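Local coordinates for HD domain protein (Enterococcus faecalis, PDB 4LRL) that probably hydrolyses deoxyribonucleoside triphosphates, dGTP among them, as a metal-binding HD-domain enzyme under allosteric control by nucleotides, at residues C[43-48]-C[211-216]; C[207-212]-C[226-231]; C[219-224]-C[260-265]; C[254-259]-C[427-432]. One frame throughout, in Å; residues are numbered along the deposited sequence. Where two conformers were deposited one is given.

Contact 1: residues C[43-48]-C[211-216]; sequences PVHNYI and YLLRDA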
# COMPACT_ATOMS: atom_id res chain seq x y z
N PRO C 43 9.19 2.34 -10.42
CA PRO C 43 8.45 1.96 -9.21
C PRO C 43 7.18 2.78 -8.99
O PRO C 43 6.26 2.32 -8.30
CB PRO C 43 9.47 2.19 -8.09
CG PRO C 43 10.47 3.13 -8.65
CD PRO C 43 10.54 2.85 -10.12
N VAL C 44 7.11 3.96 -9.59
CA VAL C 44 5.98 4.88 -9.40
C VAL C 44 4.84 4.65 -10.40
O VAL C 44 3.68 4.46 -9.99
CB VAL C 44 6.46 6.35 -9.41
CG1 VAL C 44 5.28 7.33 -9.40
CG2 VAL C 44 7.39 6.61 -8.24
N HIS C 45 5.16 4.65 -11.69
CA HIS C 45 4.16 4.49 -12.75
C HIS C 45 4.14 3.08 -13.32
O HIS C 45 3.52 2.84 -14.37
CB HIS C 45 4.38 5.54 -13.85
CG HIS C 45 4.38 6.95 -13.34
ND1 HIS C 45 3.30 7.50 -12.68
CD2 HIS C 45 5.34 7.91 -13.37
CE1 HIS C 45 3.59 8.73 -12.32
NE2 HIS C 45 4.82 9.01 -12.73
N ASN C 46 4.81 2.17 -12.61
CA ASN C 46 4.99 0.77 -13.01
C ASN C 46 5.82 0.63 -14.28
O ASN C 46 6.85 -0.04 -14.25
CB ASN C 46 3.65 0.02 -13.06
CG ASN C 46 2.87 0.14 -11.75
OD1 ASN C 46 3.35 -0.25 -10.69
ND2 ASN C 46 1.68 0.72 -11.83
N TYR C 47 5.41 1.30 -15.36
CA TYR C 47 6.15 1.29 -16.62
C TYR C 47 6.20 2.66 -17.28
O TYR C 47 5.21 3.42 -17.25
CB TYR C 47 5.52 0.31 -17.61
CG TYR C 47 5.62 -1.14 -17.20
CD1 TYR C 47 4.64 -1.73 -16.40
CD2 TYR C 47 6.70 -1.92 -17.61
CE1 TYR C 47 4.73 -3.06 -16.03
CE2 TYR C 47 6.79 -3.25 -17.24
CZ TYR C 47 5.81 -3.82 -16.45
OH TYR C 47 5.89 -5.13 -16.08
N ILE C 48 7.35 2.98 -17.86
CA ILE C 48 7.48 4.10 -18.78
C ILE C 48 7.41 3.49 -20.19
O ILE C 48 8.13 2.52 -20.47
CB ILE C 48 8.82 4.87 -18.60
CG1 ILE C 48 9.09 5.25 -17.13
CG2 ILE C 48 8.90 6.09 -19.55
CD1 ILE C 48 8.00 6.06 -16.41
N TYR C 211 6.54 14.59 -9.37
CA TYR C 211 7.40 14.73 -8.21
C TYR C 211 6.66 14.55 -6.89
O TYR C 211 7.20 13.97 -5.96
CB TYR C 211 8.33 15.97 -8.23
CG TYR C 211 7.72 17.34 -8.07
CD1 TYR C 211 7.10 17.73 -6.88
CD2 TYR C 211 7.83 18.27 -9.10
CE1 TYR C 211 6.56 19.02 -6.74
CE2 TYR C 211 7.30 19.56 -8.97
CZ TYR C 211 6.67 19.93 -7.80
OH TYR C 211 6.16 21.21 -7.69
N LEU C 212 5.41 14.98 -6.83
CA LEU C 212 4.63 14.75 -5.61
C LEU C 212 4.50 13.25 -5.31
O LEU C 212 4.77 12.82 -4.19
CB LEU C 212 3.26 15.43 -5.66
CG LEU C 212 3.33 16.98 -5.62
CD1 LEU C 212 1.97 17.60 -5.96
CD2 LEU C 212 3.89 17.56 -4.30
N LEU C 213 4.15 12.46 -6.33
CA LEU C 213 4.01 11.04 -6.16
C LEU C 213 5.35 10.35 -5.92
O LEU C 213 5.46 9.50 -5.03
CB LEU C 213 3.33 10.43 -7.39
CG LEU C 213 1.85 10.74 -7.61
CD1 LEU C 213 1.43 10.35 -9.04
CD2 LEU C 213 0.98 10.00 -6.56
N ARG C 214 6.35 10.72 -6.72
CA ARG C 214 7.67 10.10 -6.67
C ARG C 214 8.42 10.49 -5.39
O ARG C 214 9.04 9.64 -4.74
CB ARG C 214 8.50 10.50 -7.91
CG ARG C 214 9.90 9.83 -7.99
CD ARG C 214 10.57 10.08 -9.38
NE ARG C 214 9.62 9.85 -10.47
CZ ARG C 214 9.42 8.66 -11.04
NH1 ARG C 214 8.53 8.55 -12.01
NH2 ARG C 214 10.11 7.59 -10.65
N ASP C 215 8.36 11.77 -5.03
CA ASP C 215 8.96 12.21 -3.78
C ASP C 215 8.31 11.51 -2.57
O ASP C 215 9.01 11.11 -1.65
CB ASP C 215 8.92 13.72 -3.64
CG ASP C 215 9.75 14.43 -4.70
OD1 ASP C 215 10.55 13.76 -5.41
OD2 ASP C 215 9.59 15.65 -4.85
N ALA C 216 6.99 11.35 -2.61
CA ALA C 216 6.28 10.62 -1.57
C ALA C 216 6.69 9.16 -1.55
O ALA C 216 6.91 8.59 -0.47
CB ALA C 216 4.77 10.74 -1.75

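Contact 2: residues C[207-212]-C[226-231]; sequences DRMDYL and FDLTRI. With NI (nickel (II) ion), chain N.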
# COMPACT_ATOMS: atom_id res chain seq x y z
N ASP C 207 4.53 17.68 -14.28
CA ASP C 207 5.75 17.90 -13.52
C ASP C 207 5.45 17.78 -12.02
O ASP C 207 6.02 16.95 -11.31
CB ASP C 207 6.33 19.29 -13.88
CG ASP C 207 7.66 19.60 -13.20
OD1 ASP C 207 8.12 20.75 -13.31
OD2 ASP C 207 8.27 18.73 -12.56
N ARG C 208 4.53 18.61 -11.54
CA ARG C 208 4.07 18.55 -10.16
C ARG C 208 3.52 17.16 -9.80
O ARG C 208 3.84 16.62 -8.74
CB ARG C 208 3.03 19.63 -9.88
CG ARG C 208 3.50 21.05 -10.17
CD ARG C 208 2.34 21.97 -10.02
NE ARG C 208 2.59 23.37 -10.37
CZ ARG C 208 3.12 24.27 -9.54
NH1 ARG C 208 3.25 25.53 -9.93
NH2 ARG C 208 3.50 23.91 -8.32
N MET C 209 2.72 16.59 -10.69
CA MET C 209 2.10 15.29 -10.42
C MET C 209 3.15 14.19 -10.22
O MET C 209 3.05 13.40 -9.29
CB MET C 209 1.06 14.92 -11.48
CG MET C 209 -0.19 15.81 -11.45
SD MET C 209 -1.61 15.12 -12.32
CE MET C 209 -1.34 15.71 -13.99
N ASP C 210 4.17 14.17 -11.06
CA ASP C 210 5.21 13.17 -10.89
C ASP C 210 6.03 13.38 -9.62
O ASP C 210 6.21 12.44 -8.86
CB ASP C 210 6.13 13.07 -12.10
CG ASP C 210 7.09 11.90 -11.99
OD1 ASP C 210 8.25 12.14 -11.61
OD2 ASP C 210 6.67 10.74 -12.23
N TYR C 211 6.54 14.59 -9.37
CA TYR C 211 7.40 14.73 -8.21
C TYR C 211 6.66 14.55 -6.89
O TYR C 211 7.20 13.97 -5.96
CB TYR C 211 8.33 15.97 -8.23
CG TYR C 211 7.72 17.34 -8.07
CD1 TYR C 211 7.10 17.73 -6.88
CD2 TYR C 211 7.83 18.27 -9.10
CE1 TYR C 211 6.56 19.02 -6.74
CE2 TYR C 211 7.30 19.56 -8.97
CZ TYR C 211 6.67 19.93 -7.80
OH TYR C 211 6.16 21.21 -7.69
N LEU C 212 5.41 14.98 -6.83
CA LEU C 212 4.63 14.75 -5.61
C LEU C 212 4.50 13.25 -5.31
O LEU C 212 4.77 12.82 -4.19
CB LEU C 212 3.26 15.43 -5.66
CG LEU C 212 3.33 16.98 -5.62
CD1 LEU C 212 1.97 17.60 -5.96
CD2 LEU C 212 3.89 17.56 -4.30
N PHE C 226 -2.06 11.46 -3.79
CA PHE C 226 -3.39 11.58 -4.38
C PHE C 226 -3.53 10.47 -5.42
O PHE C 226 -2.65 9.63 -5.56
CB PHE C 226 -3.52 12.95 -5.06
CG PHE C 226 -2.53 13.16 -6.16
CD1 PHE C 226 -2.88 12.93 -7.49
CD2 PHE C 226 -1.22 13.54 -5.87
CE1 PHE C 226 -1.95 13.09 -8.50
CE2 PHE C 226 -0.28 13.71 -6.88
CZ PHE C 226 -0.65 13.49 -8.19
N ASP C 227 -4.62 10.48 -6.18
CA ASP C 227 -4.87 9.43 -7.16
C ASP C 227 -4.71 9.92 -8.60
O ASP C 227 -5.59 10.61 -9.14
CB ASP C 227 -6.26 8.83 -6.95
CG ASP C 227 -6.49 7.59 -7.78
OD1 ASP C 227 -5.77 6.58 -7.56
OD2 ASP C 227 -7.39 7.63 -8.65
N LEU C 228 -3.59 9.55 -9.22
CA LEU C 228 -3.31 9.92 -10.61
C LEU C 228 -4.39 9.44 -11.57
O LEU C 228 -4.83 10.21 -12.44
CB LEU C 228 -1.94 9.38 -11.05
CG LEU C 228 -1.52 9.67 -12.50
CD1 LEU C 228 -1.48 11.17 -12.78
CD2 LEU C 228 -0.18 9.04 -12.83
N THR C 229 -4.82 8.19 -11.41
CA THR C 229 -5.83 7.58 -12.28
C THR C 229 -7.17 8.33 -12.26
O THR C 229 -7.83 8.43 -13.29
CB THR C 229 -6.03 6.08 -11.98
OG1 THR C 229 -4.85 5.37 -12.34
CG2 THR C 229 -7.20 5.51 -12.79
N ARG C 230 -7.58 8.86 -11.11
CA ARG C 230 -8.83 9.61 -11.09
C ARG C 230 -8.69 10.97 -11.75
O ARG C 230 -9.61 11.43 -12.41
CB ARG C 230 -9.47 9.73 -9.70
CG ARG C 230 -10.90 10.38 -9.73
CD ARG C 230 -11.89 9.72 -10.71
NE ARG C 230 -13.14 10.47 -10.82
CZ ARG C 230 -14.14 10.19 -11.66
NH1 ARG C 230 -14.07 9.15 -12.49
NH2 ARG C 230 -15.22 10.95 -11.67
N ILE C 231 -7.52 11.59 -11.61
CA ILE C 231 -7.28 12.85 -12.30
C ILE C 231 -7.24 12.63 -13.81
O ILE C 231 -7.80 13.42 -14.57
CB ILE C 231 -6.02 13.59 -11.79
CG1 ILE C 231 -6.21 13.94 -10.30
CG2 ILE C 231 -5.75 14.87 -12.63
CD1 ILE C 231 -5.13 14.79 -9.72
NI NI N . 10.36 18.55 -12.82
O HOH W 1 10.57 20.60 -12.22
O HOH W 2 11.23 18.67 -10.56

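Contact 3: residues C[219-224]-C[260-265]; sequences TGTEYG and YQMYVQ. With TTP (thymidine-5'-triphosphate), chain S.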
# COMPACT_ATOMS: atom_id res chain seq x y z
N THR C 219 10.49 9.03 -0.13
CA THR C 219 10.62 9.45 1.27
C THR C 219 9.90 8.49 2.21
O THR C 219 10.30 8.32 3.35
CB THR C 219 10.11 10.88 1.51
OG1 THR C 219 8.73 10.96 1.14
CG2 THR C 219 10.92 11.90 0.72
N GLY C 220 8.84 7.84 1.71
CA GLY C 220 8.04 6.92 2.52
C GLY C 220 6.86 7.57 3.23
O GLY C 220 6.26 6.97 4.11
N THR C 221 6.54 8.81 2.86
CA THR C 221 5.33 9.49 3.34
C THR C 221 4.13 8.98 2.53
O THR C 221 3.43 9.75 1.88
CB THR C 221 5.43 11.04 3.25
OG1 THR C 221 5.44 11.45 1.88
CG2 THR C 221 6.69 11.56 3.91
N GLU C 222 3.92 7.67 2.59
CA GLU C 222 2.94 6.95 1.78
C GLU C 222 1.52 7.53 1.72
O GLU C 222 0.74 7.18 0.83
CB GLU C 222 2.87 5.46 2.19
CG GLU C 222 2.84 5.21 3.71
CD GLU C 222 2.45 3.78 4.05
OE1 GLU C 222 1.53 3.24 3.39
OE2 GLU C 222 3.06 3.20 4.98
N TYR C 223 1.20 8.40 2.68
CA TYR C 223 -0.14 9.00 2.74
C TYR C 223 -0.16 10.45 2.25
O TYR C 223 -1.21 11.10 2.26
CB TYR C 223 -0.73 8.87 4.15
CG TYR C 223 -1.08 7.45 4.53
CD1 TYR C 223 -0.25 6.70 5.37
CD2 TYR C 223 -2.24 6.84 4.05
CE1 TYR C 223 -0.57 5.38 5.72
CE2 TYR C 223 -2.57 5.52 4.39
CZ TYR C 223 -1.73 4.80 5.22
OH TYR C 223 -2.07 3.50 5.56
N GLY C 224 1.00 10.93 1.81
CA GLY C 224 1.09 12.22 1.12
C GLY C 224 0.80 12.12 -0.37
O GLY C 224 1.33 12.91 -1.16
N TYR C 260 0.16 20.20 -0.38
CA TYR C 260 0.35 20.92 0.88
C TYR C 260 1.12 20.09 1.91
O TYR C 260 2.07 20.57 2.52
CB TYR C 260 -1.01 21.37 1.44
CG TYR C 260 -1.01 21.84 2.89
CD1 TYR C 260 -0.72 23.15 3.22
CD2 TYR C 260 -1.32 20.96 3.93
CE1 TYR C 260 -0.73 23.58 4.53
CE2 TYR C 260 -1.33 21.39 5.24
CZ TYR C 260 -1.04 22.70 5.54
OH TYR C 260 -1.04 23.13 6.85
N GLN C 261 0.68 18.85 2.10
CA GLN C 261 1.36 17.99 3.08
C GLN C 261 2.81 17.63 2.74
O GLN C 261 3.65 17.58 3.64
CB GLN C 261 0.52 16.78 3.55
CG GLN C 261 0.06 15.83 2.48
CD GLN C 261 -1.14 14.98 2.91
OE1 GLN C 261 -1.57 15.01 4.07
NE2 GLN C 261 -1.71 14.23 1.96
N MET C 262 3.11 17.44 1.44
CA MET C 262 4.51 17.27 0.99
C MET C 262 5.38 18.50 1.33
O MET C 262 6.47 18.35 1.89
CB MET C 262 4.59 16.94 -0.50
CG MET C 262 4.19 15.50 -0.91
SD MET C 262 5.14 14.15 -0.12
CE MET C 262 6.79 14.63 -0.66
N TYR C 263 4.90 19.70 0.99
CA TYR C 263 5.57 20.97 1.35
C TYR C 263 5.94 21.02 2.82
O TYR C 263 7.13 21.10 3.15
CB TYR C 263 4.69 22.19 1.04
CG TYR C 263 4.58 22.58 -0.42
CD1 TYR C 263 4.68 21.64 -1.44
CD2 TYR C 263 4.31 23.91 -0.78
CE1 TYR C 263 4.56 22.00 -2.78
CE2 TYR C 263 4.18 24.28 -2.12
CZ TYR C 263 4.31 23.31 -3.11
OH TYR C 263 4.17 23.65 -4.44
N VAL C 264 4.92 20.94 3.69
CA VAL C 264 5.09 21.12 5.14
C VAL C 264 5.89 20.00 5.82
O VAL C 264 6.64 20.28 6.76
CB VAL C 264 3.75 21.36 5.90
CG1 VAL C 264 3.10 22.66 5.46
CG2 VAL C 264 2.78 20.20 5.75
N GLN C 265 5.75 18.77 5.33
CA GLN C 265 6.36 17.61 5.97
C GLN C 265 7.72 17.27 5.40
O GLN C 265 8.59 16.76 6.12
CB GLN C 265 5.44 16.39 5.86
CG GLN C 265 4.25 16.43 6.81
CD GLN C 265 3.09 15.55 6.36
OE1 GLN C 265 3.27 14.57 5.62
NE2 GLN C 265 1.88 15.88 6.83
PA TTP S . 11.81 14.17 12.99
O1A TTP S . 13.06 13.78 13.73
O2A TTP S . 11.80 15.44 12.18
O3A TTP S . 10.54 14.24 13.99
PB TTP S . 10.14 13.22 15.20
O1B TTP S . 10.23 11.80 14.70
O2B TTP S . 8.78 13.65 15.71
O3B TTP S . 11.25 13.41 16.38
PG TTP S . 12.26 14.67 16.66
O1G TTP S . 12.53 14.54 18.15
O2G TTP S . 11.48 15.91 16.27
O3G TTP S . 13.50 14.42 15.84
O5' TTP S . 11.43 12.97 12.00
C5' TTP S . 12.10 11.71 12.02
C4' TTP S . 11.76 10.94 10.75
O4' TTP S . 10.35 11.04 10.51
C3' TTP S . 12.48 11.52 9.55
O3' TTP S . 13.05 10.50 8.74
C2' TTP S . 11.40 12.19 8.73
C1' TTP S . 10.11 11.54 9.19
N1 TTP S . 9.02 12.52 9.17
C2 TTP S . 7.80 12.23 8.48
O2 TTP S . 7.63 11.14 7.89
N3 TTP S . 6.81 13.15 8.46
C4 TTP S . 6.97 14.33 9.09
O4 TTP S . 6.03 15.16 9.06
C5 TTP S . 8.16 14.64 9.78
C5M TTP S . 8.36 15.96 10.49
C6 TTP S . 9.18 13.70 9.80

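Contact 4: residues C[254-259]-C[427-432]; sequences DYIVSR and PLVAAL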
# COMPACT_ATOMS: atom_id res chain seq x y z
N ASP C 254 -7.77 16.28 -3.51
CA ASP C 254 -6.74 15.37 -2.99
C ASP C 254 -5.37 15.71 -3.55
O ASP C 254 -4.36 15.49 -2.88
CB ASP C 254 -7.05 13.92 -3.34
CG ASP C 254 -8.38 13.45 -2.79
OD1 ASP C 254 -9.01 12.59 -3.43
OD2 ASP C 254 -8.79 13.94 -1.71
N TYR C 255 -5.32 16.22 -4.77
CA TYR C 255 -4.05 16.66 -5.31
C TYR C 255 -3.53 17.87 -4.50
O TYR C 255 -2.37 17.88 -4.09
CB TYR C 255 -4.15 16.97 -6.80
CG TYR C 255 -3.07 17.91 -7.27
CD1 TYR C 255 -1.77 17.46 -7.46
CD2 TYR C 255 -3.36 19.26 -7.52
CE1 TYR C 255 -0.78 18.33 -7.89
CE2 TYR C 255 -2.37 20.15 -7.94
CZ TYR C 255 -1.08 19.67 -8.12
OH TYR C 255 -0.08 20.52 -8.53
N ILE C 256 -4.40 18.85 -4.23
CA ILE C 256 -4.00 20.01 -3.43
C ILE C 256 -3.60 19.62 -2.00
O ILE C 256 -2.64 20.12 -1.45
CB ILE C 256 -5.08 21.12 -3.43
CG1 ILE C 256 -5.29 21.67 -4.85
CG2 ILE C 256 -4.70 22.26 -2.47
CD1 ILE C 256 -4.10 22.44 -5.42
N VAL C 257 -4.35 18.70 -1.42
CA VAL C 257 -4.03 18.18 -0.09
C VAL C 257 -2.63 17.55 -0.05
O VAL C 257 -1.84 17.87 0.83
CB VAL C 257 -5.14 17.21 0.39
CG1 VAL C 257 -4.74 16.52 1.70
CG2 VAL C 257 -6.43 17.97 0.59
N SER C 258 -2.33 16.69 -1.02
CA SER C 258 -1.01 16.02 -1.09
C SER C 258 0.11 17.03 -1.29
O SER C 258 1.20 16.90 -0.69
CB SER C 258 -0.97 15.00 -2.23
OG SER C 258 -1.96 14.00 -2.04
N ARG C 259 -0.16 18.02 -2.13
CA ARG C 259 0.77 19.08 -2.44
C ARG C 259 1.16 19.79 -1.15
O ARG C 259 2.35 19.90 -0.85
CB ARG C 259 0.14 20.06 -3.43
CG ARG C 259 1.12 20.97 -4.13
CD ARG C 259 0.42 21.85 -5.16
NE ARG C 259 1.02 23.18 -5.25
CZ ARG C 259 0.66 24.11 -6.15
NH1 ARG C 259 -0.28 23.83 -7.04
NH2 ARG C 259 1.25 25.30 -6.17
N PRO C 427 -14.33 24.52 -0.24
CA PRO C 427 -13.98 25.10 1.04
C PRO C 427 -12.63 24.62 1.58
O PRO C 427 -11.90 25.40 2.18
CB PRO C 427 -15.12 24.61 1.95
CG PRO C 427 -16.26 24.43 1.03
CD PRO C 427 -15.67 23.91 -0.22
N LEU C 428 -12.32 23.34 1.35
CA LEU C 428 -11.09 22.75 1.86
C LEU C 428 -9.88 23.37 1.16
O LEU C 428 -8.87 23.68 1.80
CB LEU C 428 -11.10 21.24 1.66
CG LEU C 428 -9.83 20.42 1.90
CD1 LEU C 428 -9.46 20.39 3.37
CD2 LEU C 428 -10.04 19.01 1.37
N VAL C 429 -10.00 23.56 -0.15
CA VAL C 429 -8.95 24.16 -0.95
C VAL C 429 -8.81 25.65 -0.63
O VAL C 429 -7.70 26.17 -0.55
CB VAL C 429 -9.18 23.89 -2.46
CG1 VAL C 429 -8.24 24.73 -3.33
CG2 VAL C 429 -8.99 22.40 -2.75
N ALA C 430 -9.94 26.31 -0.40
CA ALA C 430 -9.93 27.70 0.09
C ALA C 430 -9.25 27.80 1.44
O ALA C 430 -8.56 28.79 1.72
CB ALA C 430 -11.35 28.25 0.17
N ALA C 431 -9.44 26.79 2.28
CA ALA C 431 -8.85 26.78 3.63
C ALA C 431 -7.34 26.55 3.60
O ALA C 431 -6.60 27.16 4.36
CB ALA C 431 -9.52 25.74 4.50
N LEU C 432 -6.90 25.66 2.71
CA LEU C 432 -5.48 25.38 2.51
C LEU C 432 -4.78 26.54 1.80
O LEU C 432 -3.66 26.92 2.16
CB LEU C 432 -5.29 24.09 1.71
CG LEU C 432 -5.57 22.77 2.45
CD1 LEU C 432 -5.63 21.61 1.47
CD2 LEU C 432 -4.51 22.51 3.52

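Contact 1: residues C[43-48]-C[211-216]
Val44 and His45 pack on Leu213 and Arg214 in a mixed contact, partly apolar and partly against a charged group. It joins the turn between strands 33-42 and 46-52 to helix 206-219. Val44 CG2 lies over one face of the Arg214 guanidinium, offset toward its rim, and comes to 3.8 Å from Arg214 NH2. The same methyl also rests on the inner part of the arginine chain. Val44 CG1 takes the other direction and meets Leu213 CB at 4.2 Å. With CG1 anti to the backbone N (chi1 172°), the two methyls of Val44 are divided between these two neighbours. CG1 also sits over the centre of the His45 ring.

His45 CD2 approaches Arg214 NH1 to 3.5 Å, and the ring and guanidinium planes stand 66° apart. The arginine chain bends at chi3 (-46°), which brings its end back toward the turn.

Helix 206-219 carries Asp207, the last ligand in the H...HD...D metal set of the HD domain, and the Arg214 side chain lies about 4 Å from that of His90, another member. Asp210 accepts from His45 NE2 and forms a salt bridge with Arg214 NH1. Asp42 pairs with Arg214 NH2, so two carboxylates fix the guanidinium and probably balance its charge. Pro43 packs on Phe218 of the second subunit.

Contact 2: residues C[207-212]-C[226-231]
Met209 meets Phe226, Leu228 and Ile231 in a buried apolar contact. Its CB lies 4.0 Å from Phe226 CZ. The sulfur continues past the ring, and Met209 SD comes to 4.0 Å from Leu228 CD1. Ile231 CG2 touches the same sulfur from a little farther off. Met209 SD is 5.5 Å from the Phe226 ring centroid and 66° off the ring normal, an oblique Met-aromatic contact. The Met209 and Phe226 side chains cross at about a right angle.

Phe226 presents its edge to helix 206-219. Met209 O and Leu212 CB both lie at that edge, near the ring plane, with Leu212 CB 4.1 Å from Phe226 CE2. The ring gets there because CG sits between the backbone N and the carbonyl carbon (chi1 60°). Tyr255 makes an edge-to-face stack with the same ring.

Asp207, on the same helix, completes the H...HD...D site of the HD domain. Its OD2 binds the nickel ion at 2.1 Å, alongside His90, His134 and Asp135. Two waters also bind the metal. Water 1 donates to Asp207 OD1 at 2.7 Å, so both carboxylate oxygens are engaged at the metal site.

Farther out, Asp227 is the N-cap of helix 228-234. Its OD2 accepts a weak bond from Arg230 N at 2.8 Å. That oxygen also accepts from Asn46 ND2 of the third subunit. Arg230 makes a cation-pi contact with Tyr47 of that subunit.

Contact 3: residues C[219-224]-C[260-265]
Met262 reaches across to Thr221, and its sulfur comes to rest beside the threonine hydroxyl. Met262 SD lies 3.4 Å from Thr221 OG1, and the two side chains meet at a slant. The methionine chain bends at chi2 (-58°), which brings SD to the loop. The methyl beyond it turns to Asp215 of helix 206-219. Met262 CG is 3.9 Å from Gly224 O. Thr221 OG1 also gives a weak hydrogen bond to Thr219 OG1.

Gly224 packs on Gln261 as well as on Met262. Gln261 CG is 4.0 Å from Gly224 CA. Gly224 and Gln261 also have the nearest pair of alpha carbons across the contact, 6.1 Å from CA to CA.

The loop follows helix 206-219. Gly220 leaves the helix with a positive phi of 90°. Thr221 is the centre of an inverse gamma turn and the first residue of a type I beta turn, closed by Gly224 N bonding to Thr221 O at 2.7 Å. Helix 249-267 has a wider pi-type turn at residues 263-265.

Gln265, in that turn, belongs to the thymidine triphosphate pocket. Its CG lies 3.1 Å from O4 of the thymine. Its NE2 bonds to Asp254 OD2 of the fourth subunit. Thr79 and His269 bond to the same nucleotide, as do Arg41 of the second subunit and Arg233 of the fourth.

Contact 4: residues C[254-259]-C[427-432]
Val257 holds CG1 anti to its backbone N (chi1 173°), and this sets CG2 against two leucines of helix 427-434. Leu428 CD2 comes to 3.8 Å from Val257 CG2. The two side chains cross at about a right angle. Leu432 CD1 reaches the same methyl, also at 3.8 Å from Val257 CG2. One valine methyl thus touches a leucine from each of two successive turns.

Ile256 supplies the rest of the contact. Its CB meets Val429 CG2 at 4.2 Å. Its CG2 touches Leu432 CD1 at 4.1 Å, and these two side chains run past each other in opposite directions. Ile410 and Leu422 also pack on Ile256.

Behind this face, Ser258 OG bonds to Asp254 O at 2.9 Å, with the donor tilted 24° from the carbonyl plane. Ser258 N reaches the same oxygen from the opposite face. Asp254 O is therefore held by two donors.

The fourth subunit lies close by, with its Leu428 against Leu432 and its Ala431 against Ala431. Within the chain, the axes of segments 254-259 and 427-432 approach to 10.1 Å and run in nearly the same direction, 24° apart. This is apolar packing of two roughly parallel helical segments in the HD-associated region, away from the annotated sites.

Contacts 1 and 2 share helix 206-219, and contacts 3 and 4 share helix 249-267. Contacts 2, 3 and 4 are buried, whereas contact 1 is partly buried. Contact 1 is the one with a charged group in its packing. Asp210, within 207-212, ties it to contact 2. Contact 2 is apolar across the segments yet holds a metal ligand at its far side. Contact 3 mixes sulfur, hydroxyl and backbone beside a nucleotide, while contact 4 is purely aliphatic. Leu212 links helix 206-219 to helix 249-267, touching Tyr255, Arg259 and Met262. Contacts 3 and 4 both border the fourth subunit; contacts 1 and 3 both touch the second.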